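DTDP-4-dehydrorhamnose reductase, rfbD ortholog (Clostridium acetobutylicum, PDB 1VL0) probably catalyses the reduction of dTDP-6-deoxy-L-lyxo-4-hexulose to dTDP-L-rhamnose, and binds a nicotinamide adenine dinucleotide cofactor. Local coordinates at residues 105-110 and 209-214; 154-159 and 205-210. All blocks are in the same frame, centred on the assembly; numbering follows the deposited sequence.

Contact 1 of 2, residues 105-110 and 209-214; sequences GAEIVQ and DEKNYG
The phenol of Tyr213 and the carboxylate of Glu107 are the flat groups that meet here, with their planes 80° apart. One face of the Tyr213 ring carries the backbone carbonyl carbon of Lys211, offset toward the rim, and the ring of Tyr156 also packs against this phenol. Glu107 OE2 approaches the hydroxyl end of the ring obliquely, 3.1 Å from Tyr213 CE1. Tyr213 OH donates to Glu107 OE2 at 2.6 Å, a short separation but a weak bond by its geometry. The stronger partners lie outside the two segments: OE2 is also hydrogen-bonded to the hydroxyl of Tyr156, and Tyr213 OH to the ammonium of Lys154.

Glu107 reaches across because CG stands anti to the carbonyl carbon (chi1 -58°) and the chain runs on extended from there. Lys211 crosses it at about a right angle, and a bend at its last torsion (chi4 -62°) sets the ammonium beside the carboxylate. The direct salt bridge is long, Lys211 NZ to Glu107 OE2 3.7 Å. A water bridges the pair, donating to Glu107 OE1 (2.6 Å) and accepting from Lys211 NZ (2.5 Å). The ammonium of Lys211 would be expected to favour the ionised carboxylate.

Lys95 of the second subunit hydrogen-bonds to Tyr213 O. A Schellman motif ends the helix preceding Gly105 and that preceding Lys211, both with positive phi. The arrangement belongs to the Rossmann-type alpha/beta fold of this reductase family, where strand 107-113 meets the turn joining helix 197-210 to strand 214-217.

Contact 2 of 2, residues 154-159 and 205-210; sequences KYYIVR and LKVIDE
In the Rossmann-type alpha/beta domain, helix 197-210 packs against the central, mainly parallel sheet, and this contact sets its last turns against strand 155-164. The CA atoms come nearest at Tyr156 and Val207, 7.9 Å apart, and Tyr156 bridges much of that gap. Its CG lies anti to the carbonyl carbon (chi1 -48°), which carries the phenol from the strand toward the helix. Val207 slides past the ring in the opposite direction, its CG2 methyl 3.7 Å from Tyr156 CD2. Farther along, Val207 O comes to the ring obliquely, 3.3 Å from Tyr156 CE2. Ile208 lies over one ring face near its rim: its CG1 is 4.1 Å above the plane and 4.2 Å from Tyr156 CE1. Beyond the ring, the hydroxyl passes the helix backbone, with Tyr156 OH 3.5 Å from Ile208 CA. Val207 also touches Phe216 and Ile208 touches Val109, so both residues pack on neighbouring strands as well. No hydrogen bond joins the two segments. Strand and helix are therefore held here by van der Waals packing of one aromatic ring on the helix side chains and backbone, while the polar end of that ring is satisfied by Glu107 of the adjacent strand.

Overall arrangement
The centres of contacts 1 and 2 lie only 5 Å apart, and both use the C-terminal end of helix 197-210, with Asp209 and Glu210 in common. Their first segments are on neighbouring parallel strands, 107-113 and 155-164. Two probable hydrogen bonds join the contacts: Glu107 OE2 to Tyr156 OH at 2.5 Å, and Tyr213 OH to Lys154 NZ at 2.7 Å. Polar contacts, the middle step weak, thus run from Tyr156 through Glu107 and Tyr213 to Lys154. Contact 1 is away from the annotated sites. The Tyr156 side chain is about 13 Å from the bound dinucleotide, and that of Ile208 about 10 Å from that of NADH-binding Leu24. Both contacts also touch the second subunit.

Contact 1 of 2, residues 105-110 and 209-214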
ATOM      1  N   GLY A 105      -3.967  20.468   0.440  1.00 34.74           N
ATOM      2  CA  GLY A 105      -4.588  20.027  -0.807  1.00 35.62           C
ATOM      3  C   GLY A 105      -3.641  19.972  -1.995  1.00 36.58           C
ATOM      4  O   GLY A 105      -4.118  19.902  -3.151  1.00 37.95           O
ATOM      5  N   ALA A 106      -2.324  19.948  -1.738  1.00 33.99           N
ATOM      6  CA  ALA A 106      -1.352  19.975  -2.805  1.00 31.49           C
ATOM      7  C   ALA A 106      -0.989  18.584  -3.341  1.00 33.53           C
ATOM      8  O   ALA A 106      -1.079  17.582  -2.641  1.00 33.05           O
ATOM      9  CB  ALA A 106      -0.102  20.733  -2.377  1.00 32.28           C
ATOM     10  N   GLU A 107      -0.584  18.561  -4.606  1.00 33.76           N
ATOM     11  CA  GLU A 107      -0.078  17.345  -5.311  1.00 34.38           C
ATOM     12  C   GLU A 107       1.381  17.238  -4.990  1.00 32.13           C
ATOM     13  O   GLU A 107       2.007  18.218  -4.639  1.00 32.15           O
ATOM     14  CB  GLU A 107      -0.189  17.538  -6.827  1.00 33.63           C
ATOM     15  CG  GLU A 107      -1.590  17.831  -7.369  1.00 41.14           C
ATOM     16  CD  GLU A 107      -1.569  18.023  -8.879  1.00 39.95           C
ATOM     17  OE1 GLU A 107      -1.117  19.087  -9.323  1.00 55.50           O
ATOM     18  OE2 GLU A 107      -1.955  17.107  -9.628  1.00 58.43           O
ATOM     19  N   ILE A 108       1.931  16.047  -5.084  1.00 32.44           N
ATOM     20  CA  ILE A 108       3.330  15.884  -4.882  1.00 30.25           C
ATOM     21  C   ILE A 108       3.941  15.063  -6.010  1.00 30.66           C
ATOM     22  O   ILE A 108       3.433  13.983  -6.350  1.00 30.68           O
ATOM     23  CB  ILE A 108       3.669  15.272  -3.482  1.00 31.86           C
ATOM     24  CG1 ILE A 108       5.175  14.991  -3.404  1.00 34.12           C
ATOM     25  CG2 ILE A 108       2.900  13.968  -3.189  1.00 31.35           C
ATOM     26  CD1 ILE A 108       5.713  14.801  -2.079  1.00 34.90           C
ATOM     27  N   VAL A 109       5.030  15.581  -6.602  1.00 30.45           N
ATOM     28  CA  VAL A 109       5.858  14.788  -7.497  1.00 30.52           C
ATOM     29  C   VAL A 109       7.084  14.392  -6.708  1.00 31.75           C
ATOM     30  O   VAL A 109       7.769  15.208  -6.135  1.00 30.82           O
ATOM     31  CB  VAL A 109       6.320  15.518  -8.762  1.00 30.16           C
ATOM     32  CG1 VAL A 109       7.184  14.654  -9.618  1.00 32.35           C
ATOM     33  CG2 VAL A 109       5.128  15.974  -9.594  1.00 32.62           C
ATOM     34  N   GLN A 110       7.356  13.102  -6.710  1.00 30.77           N
ATOM     35  CA  GLN A 110       8.556  12.532  -6.060  1.00 31.90           C
ATOM     36  C   GLN A 110       9.438  11.830  -7.115  1.00 32.41           C
ATOM     37  O   GLN A 110       9.011  10.878  -7.788  1.00 32.44           O
ATOM     38  CB  GLN A 110       8.103  11.511  -5.046  1.00 33.82           C
ATOM     39  CG  GLN A 110       9.196  10.571  -4.510  1.00 31.44           C
ATOM     40  CD  GLN A 110      10.259  11.309  -3.738  1.00 38.73           C
ATOM     41  OE1 GLN A 110      10.089  12.481  -3.352  1.00 36.31           O
ATOM     42  NE2 GLN A 110      11.359  10.624  -3.492  1.00 39.22           N
ATOM     43  N   ASP A 209       0.306  18.492 -15.654  1.00 37.57           N
ATOM     44  CA  ASP A 209      -0.642  19.174 -16.493  1.00 38.52           C
ATOM     45  C   ASP A 209      -1.887  18.328 -16.766  1.00 38.18           C
ATOM     46  O   ASP A 209      -2.977  18.842 -16.826  1.00 34.92           O
ATOM     47  CB  ASP A 209       0.046  19.458 -17.815  1.00 43.04           C
ATOM     48  CG  ASP A 209      -0.366  20.738 -18.402  1.00 56.71           C
ATOM     49  OD1 ASP A 209      -1.505  20.817 -18.933  1.00 59.03           O
ATOM     50  OD2 ASP A 209       0.422  21.713 -18.394  1.00 80.97           O
ATOM     51  N   GLU A 210      -1.687  17.020 -16.988  1.00 35.28           N
ATOM     52  CA  GLU A 210      -2.758  16.067 -17.291  1.00 36.52           C
ATOM     53  C   GLU A 210      -3.514  15.547 -16.069  1.00 35.31           C
ATOM     54  O   GLU A 210      -4.549  14.890 -16.218  1.00 37.39           O
ATOM     55  CB  GLU A 210      -2.155  14.842 -18.027  1.00 35.10           C
ATOM     56  CG  GLU A 210      -1.523  15.223 -19.361  1.00 38.19           C
ATOM     57  CD  GLU A 210      -0.682  14.147 -19.986  1.00 42.35           C
ATOM     58  OE1 GLU A 210      -0.315  13.148 -19.313  1.00 44.93           O
ATOM     59  OE2 GLU A 210      -0.358  14.337 -21.177  1.00 45.63           O
ATOM     60  N   LYS A 211      -2.961  15.786 -14.887  1.00 35.36           N
ATOM     61  CA  LYS A 211      -3.334  15.065 -13.645  1.00 34.79           C
ATOM     62  C   LYS A 211      -3.309  13.540 -13.805  1.00 35.27           C
ATOM     63  O   LYS A 211      -4.224  12.830 -13.399  1.00 36.76           O
ATOM     64  CB  LYS A 211      -4.652  15.597 -13.127  1.00 36.16           C
ATOM     65  CG  LYS A 211      -4.488  17.038 -12.643  1.00 36.33           C
ATOM     66  CD  LYS A 211      -5.615  17.449 -11.739  1.00 42.66           C
ATOM     67  CE  LYS A 211      -5.672  18.959 -11.526  1.00 51.97           C
ATOM     68  NZ  LYS A 211      -4.469  19.512 -10.882  1.00 49.74           N
ATOM     69  N   ASN A 212      -2.214  13.075 -14.418  1.00 34.34           N
ATOM     70  CA  ASN A 212      -1.987  11.671 -14.777  1.00 30.54           C
ATOM     71  C   ASN A 212      -1.186  11.084 -13.621  1.00 32.40           C
ATOM     72  O   ASN A 212       0.003  10.967 -13.667  1.00 33.21           O
ATOM     73  CB  ASN A 212      -1.240  11.620 -16.091  1.00 28.93           C
ATOM     74  CG  ASN A 212      -1.218  10.217 -16.726  1.00 35.52           C
ATOM     75  OD1 ASN A 212      -1.846   9.245 -16.235  1.00 35.92           O
ATOM     76  ND2 ASN A 212      -0.472  10.115 -17.823  1.00 31.68           N
ATOM     77  N   TYR A 213      -1.891  10.778 -12.533  1.00 32.00           N
ATOM     78  CA  TYR A 213      -1.260  10.381 -11.272  1.00 30.85           C
ATOM     79  C   TYR A 213      -0.756   8.966 -11.367  1.00 32.02           C
ATOM     80  O   TYR A 213      -1.246   8.164 -12.180  1.00 31.23           O
ATOM     81  CB  TYR A 213      -2.262  10.463 -10.131  1.00 31.88           C
ATOM     82  CG  TYR A 213      -2.752  11.847  -9.842  1.00 30.13           C
ATOM     83  CD1 TYR A 213      -1.942  12.766  -9.252  1.00 31.52           C
ATOM     84  CD2 TYR A 213      -4.043  12.215 -10.117  1.00 30.41           C
ATOM     85  CE1 TYR A 213      -2.423  14.072  -8.972  1.00 29.67           C
ATOM     86  CE2 TYR A 213      -4.528  13.542  -9.820  1.00 33.32           C
ATOM     87  CZ  TYR A 213      -3.694  14.438  -9.261  1.00 31.13           C
ATOM     88  OH  TYR A 213      -4.113  15.746  -8.946  1.00 32.01           O
ATOM     89  N   GLY A 214       0.203   8.643 -10.519  1.00 31.61           N
ATOM     90  CA  GLY A 214       0.705   7.291 -10.456  1.00 29.19           C
ATOM     91  C   GLY A 214       2.210   7.231 -10.478  1.00 30.31           C
ATOM     92  O   GLY A 214       2.884   8.217 -10.253  1.00 30.85           O
TER
HETATM   93  O   HOH W   1      -2.071  19.596 -11.719  1.00 40.05           O

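Contact 2 of 2, residues 154-159 and 205-210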
ATOM      1  N   LYS A 154      -2.934  12.338  -4.283  1.00 31.99           N
ATOM      2  CA  LYS A 154      -2.501  13.109  -5.439  1.00 29.61           C
ATOM      3  C   LYS A 154      -0.989  13.047  -5.578  1.00 31.35           C
ATOM      4  O   LYS A 154      -0.289  14.005  -5.336  1.00 30.18           O
ATOM      5  CB  LYS A 154      -3.038  14.558  -5.403  1.00 30.04           C
ATOM      6  CG  LYS A 154      -4.546  14.621  -5.586  1.00 29.98           C
ATOM      7  CD  LYS A 154      -5.123  16.086  -5.670  1.00 35.37           C
ATOM      8  CE  LYS A 154      -6.535  16.076  -6.303  1.00 40.92           C
ATOM      9  NZ  LYS A 154      -6.555  15.615  -7.729  1.00 35.35           N
ATOM     10  N   TYR A 155      -0.477  11.868  -5.987  1.00 30.32           N
ATOM     11  CA  TYR A 155       0.931  11.659  -6.117  1.00 28.67           C
ATOM     12  C   TYR A 155       1.355  11.311  -7.545  1.00 30.44           C
ATOM     13  O   TYR A 155       0.605  10.718  -8.328  1.00 31.15           O
ATOM     14  CB  TYR A 155       1.446  10.540  -5.152  1.00 31.59           C
ATOM     15  CG  TYR A 155       1.045   9.179  -5.584  1.00 28.29           C
ATOM     16  CD1 TYR A 155      -0.144   8.635  -5.154  1.00 30.03           C
ATOM     17  CD2 TYR A 155       1.850   8.423  -6.429  1.00 31.17           C
ATOM     18  CE1 TYR A 155      -0.530   7.368  -5.571  1.00 31.43           C
ATOM     19  CE2 TYR A 155       1.454   7.168  -6.871  1.00 31.93           C
ATOM     20  CZ  TYR A 155       0.265   6.654  -6.444  1.00 33.33           C
ATOM     21  OH  TYR A 155      -0.139   5.389  -6.851  1.00 34.91           O
ATOM     22  N   TYR A 156       2.612  11.648  -7.843  1.00 32.78           N
ATOM     23  CA  TYR A 156       3.303  11.203  -9.059  1.00 31.58           C
ATOM     24  C   TYR A 156       4.682  10.734  -8.600  1.00 32.71           C
ATOM     25  O   TYR A 156       5.401  11.439  -7.951  1.00 32.91           O
ATOM     26  CB  TYR A 156       3.488  12.315 -10.072  1.00 29.33           C
ATOM     27  CG  TYR A 156       2.286  13.179 -10.408  1.00 27.56           C
ATOM     28  CD1 TYR A 156       1.954  14.268  -9.622  1.00 31.12           C
ATOM     29  CD2 TYR A 156       1.533  12.944 -11.543  1.00 28.68           C
ATOM     30  CE1 TYR A 156       0.901  15.101  -9.966  1.00 30.22           C
ATOM     31  CE2 TYR A 156       0.471  13.755 -11.873  1.00 29.50           C
ATOM     32  CZ  TYR A 156       0.185  14.847 -11.096  1.00 29.10           C
ATOM     33  OH  TYR A 156      -0.904  15.648 -11.421  1.00 33.30           O
ATOM     34  N   ILE A 157       5.014   9.497  -8.887  1.00 30.72           N
ATOM     35  CA  ILE A 157       6.383   9.003  -8.637  1.00 31.64           C
ATOM     36  C   ILE A 157       6.986   8.820 -10.001  1.00 33.59           C
ATOM     37  O   ILE A 157       6.414   8.118 -10.830  1.00 34.29           O
ATOM     38  CB  ILE A 157       6.361   7.707  -7.818  1.00 34.36           C
ATOM     39  CG1 ILE A 157       5.946   8.025  -6.354  1.00 35.67           C
ATOM     40  CG2 ILE A 157       7.723   6.985  -7.811  1.00 32.52           C
ATOM     41  CD1 ILE A 157       5.449   6.849  -5.649  1.00 39.22           C
ATOM     42  N   VAL A 158       8.115   9.485 -10.238  1.00 33.66           N
ATOM     43  CA  VAL A 158       8.799   9.432 -11.530  1.00 32.43           C
ATOM     44  C   VAL A 158      10.225   8.892 -11.337  1.00 31.91           C
ATOM     45  O   VAL A 158      11.074   9.572 -10.724  1.00 34.04           O
ATOM     46  CB  VAL A 158       8.831  10.798 -12.217  1.00 32.81           C
ATOM     47  CG1 VAL A 158       9.474  10.685 -13.628  1.00 35.86           C
ATOM     48  CG2 VAL A 158       7.378  11.410 -12.327  1.00 35.37           C
ATOM     49  N   ARG A 159      10.433   7.632 -11.727  1.00 31.87           N
ATOM     50  CA  ARG A 159      11.722   6.967 -11.591  1.00 29.55           C
ATOM     51  C   ARG A 159      12.598   7.306 -12.764  1.00 32.78           C
ATOM     52  O   ARG A 159      12.200   7.158 -13.911  1.00 33.16           O
ATOM     53  CB  ARG A 159      11.576   5.438 -11.497  1.00 32.85           C
ATOM     54  CG  ARG A 159      10.679   4.968 -10.392  1.00 33.19           C
ATOM     55  CD  ARG A 159      10.821   3.478 -10.162  1.00 31.73           C
ATOM     56  NE  ARG A 159       9.953   2.999  -9.081  1.00 31.80           N
ATOM     57  CZ  ARG A 159       9.128   1.970  -9.123  1.00 35.16           C
ATOM     58  NH1 ARG A 159       8.991   1.229 -10.211  1.00 34.50           N
ATOM     59  NH2 ARG A 159       8.423   1.690  -8.032  1.00 33.93           N
ATOM     60  N   LEU A 205       6.487  17.796 -16.032  1.00 34.52           N
ATOM     61  CA  LEU A 205       5.497  18.888 -16.187  1.00 34.85           C
ATOM     62  C   LEU A 205       4.285  18.466 -17.010  1.00 35.48           C
ATOM     63  O   LEU A 205       3.187  19.025 -16.841  1.00 34.91           O
ATOM     64  CB  LEU A 205       6.160  20.097 -16.801  1.00 36.69           C
ATOM     65  CG  LEU A 205       7.289  20.727 -15.956  1.00 39.87           C
ATOM     66  CD1 LEU A 205       8.065  21.767 -16.787  1.00 44.98           C
ATOM     67  CD2 LEU A 205       6.774  21.338 -14.689  1.00 38.04           C
ATOM     68  N   LYS A 206       4.477  17.516 -17.922  1.00 35.73           N
ATOM     69  CA  LYS A 206       3.371  16.907 -18.681  1.00 37.99           C
ATOM     70  C   LYS A 206       2.345  16.170 -17.772  1.00 35.76           C
ATOM     71  O   LYS A 206       1.135  16.397 -17.871  1.00 34.56           O
ATOM     72  CB  LYS A 206       3.940  15.896 -19.693  1.00 40.39           C
ATOM     73  CG  LYS A 206       2.926  15.097 -20.556  1.00 40.18           C
ATOM     74  CD  LYS A 206       3.663  13.881 -21.298  1.00 48.67           C
ATOM     75  CE  LYS A 206       2.723  12.951 -22.163  1.00 50.65           C
ATOM     76  NZ  LYS A 206       1.775  13.832 -23.012  1.00 45.44           N
ATOM     77  N   VAL A 207       2.818  15.246 -16.942  1.00 33.29           N
ATOM     78  CA  VAL A 207       1.902  14.485 -16.094  1.00 33.43           C
ATOM     79  C   VAL A 207       1.155  15.389 -15.123  1.00 29.71           C
ATOM     80  O   VAL A 207      -0.013  15.163 -14.856  1.00 31.13           O
ATOM     81  CB  VAL A 207       2.538  13.293 -15.370  1.00 32.06           C
ATOM     82  CG1 VAL A 207       3.063  12.276 -16.410  1.00 33.75           C
ATOM     83  CG2 VAL A 207       3.648  13.709 -14.424  1.00 33.74           C
ATOM     84  N   ILE A 208       1.817  16.386 -14.568  1.00 33.40           N
ATOM     85  CA  ILE A 208       1.113  17.376 -13.715  1.00 34.36           C
ATOM     86  C   ILE A 208      -0.013  18.059 -14.466  1.00 36.87           C
ATOM     87  O   ILE A 208      -1.123  18.247 -13.980  1.00 38.62           O
ATOM     88  CB  ILE A 208       2.094  18.455 -13.184  1.00 35.23           C
ATOM     89  CG1 ILE A 208       3.098  17.842 -12.201  1.00 36.79           C
ATOM     90  CG2 ILE A 208       1.393  19.605 -12.506  1.00 38.32           C
ATOM     91  CD1 ILE A 208       4.235  18.873 -11.879  1.00 38.44           C
ATOM     92  N   ASP A 209       0.306  18.492 -15.654  1.00 37.57           N
ATOM     93  CA  ASP A 209      -0.642  19.174 -16.493  1.00 38.52           C
ATOM     94  C   ASP A 209      -1.887  18.328 -16.766  1.00 38.18           C
ATOM     95  O   ASP A 209      -2.977  18.842 -16.826  1.00 34.92           O
ATOM     96  CB  ASP A 209       0.046  19.458 -17.815  1.00 43.04           C
ATOM     97  CG  ASP A 209      -0.366  20.738 -18.402  1.00 56.71           C
ATOM     98  OD1 ASP A 209      -1.505  20.817 -18.933  1.00 59.03           O
ATOM     99  OD2 ASP A 209       0.422  21.713 -18.394  1.00 80.97           O
ATOM    100  N   GLU A 210      -1.687  17.020 -16.988  1.00 35.28           N
ATOM    101  CA  GLU A 210      -2.758  16.067 -17.291  1.00 36.52           C
ATOM    102  C   GLU A 210      -3.514  15.547 -16.069  1.00 35.31           C
ATOM    103  O   GLU A 210      -4.549  14.890 -16.218  1.00 37.39           O
ATOM    104  CB  GLU A 210      -2.155  14.842 -18.027  1.00 35.10           C
ATOM    105  CG  GLU A 210      -1.523  15.223 -19.361  1.00 38.19           C
ATOM    106  CD  GLU A 210      -0.682  14.147 -19.986  1.00 42.35           C
ATOM    107  OE1 GLU A 210      -0.315  13.148 -19.313  1.00 44.93           O
ATOM    108  OE2 GLU A 210      -0.358  14.337 -21.177  1.00 45.63           O
TER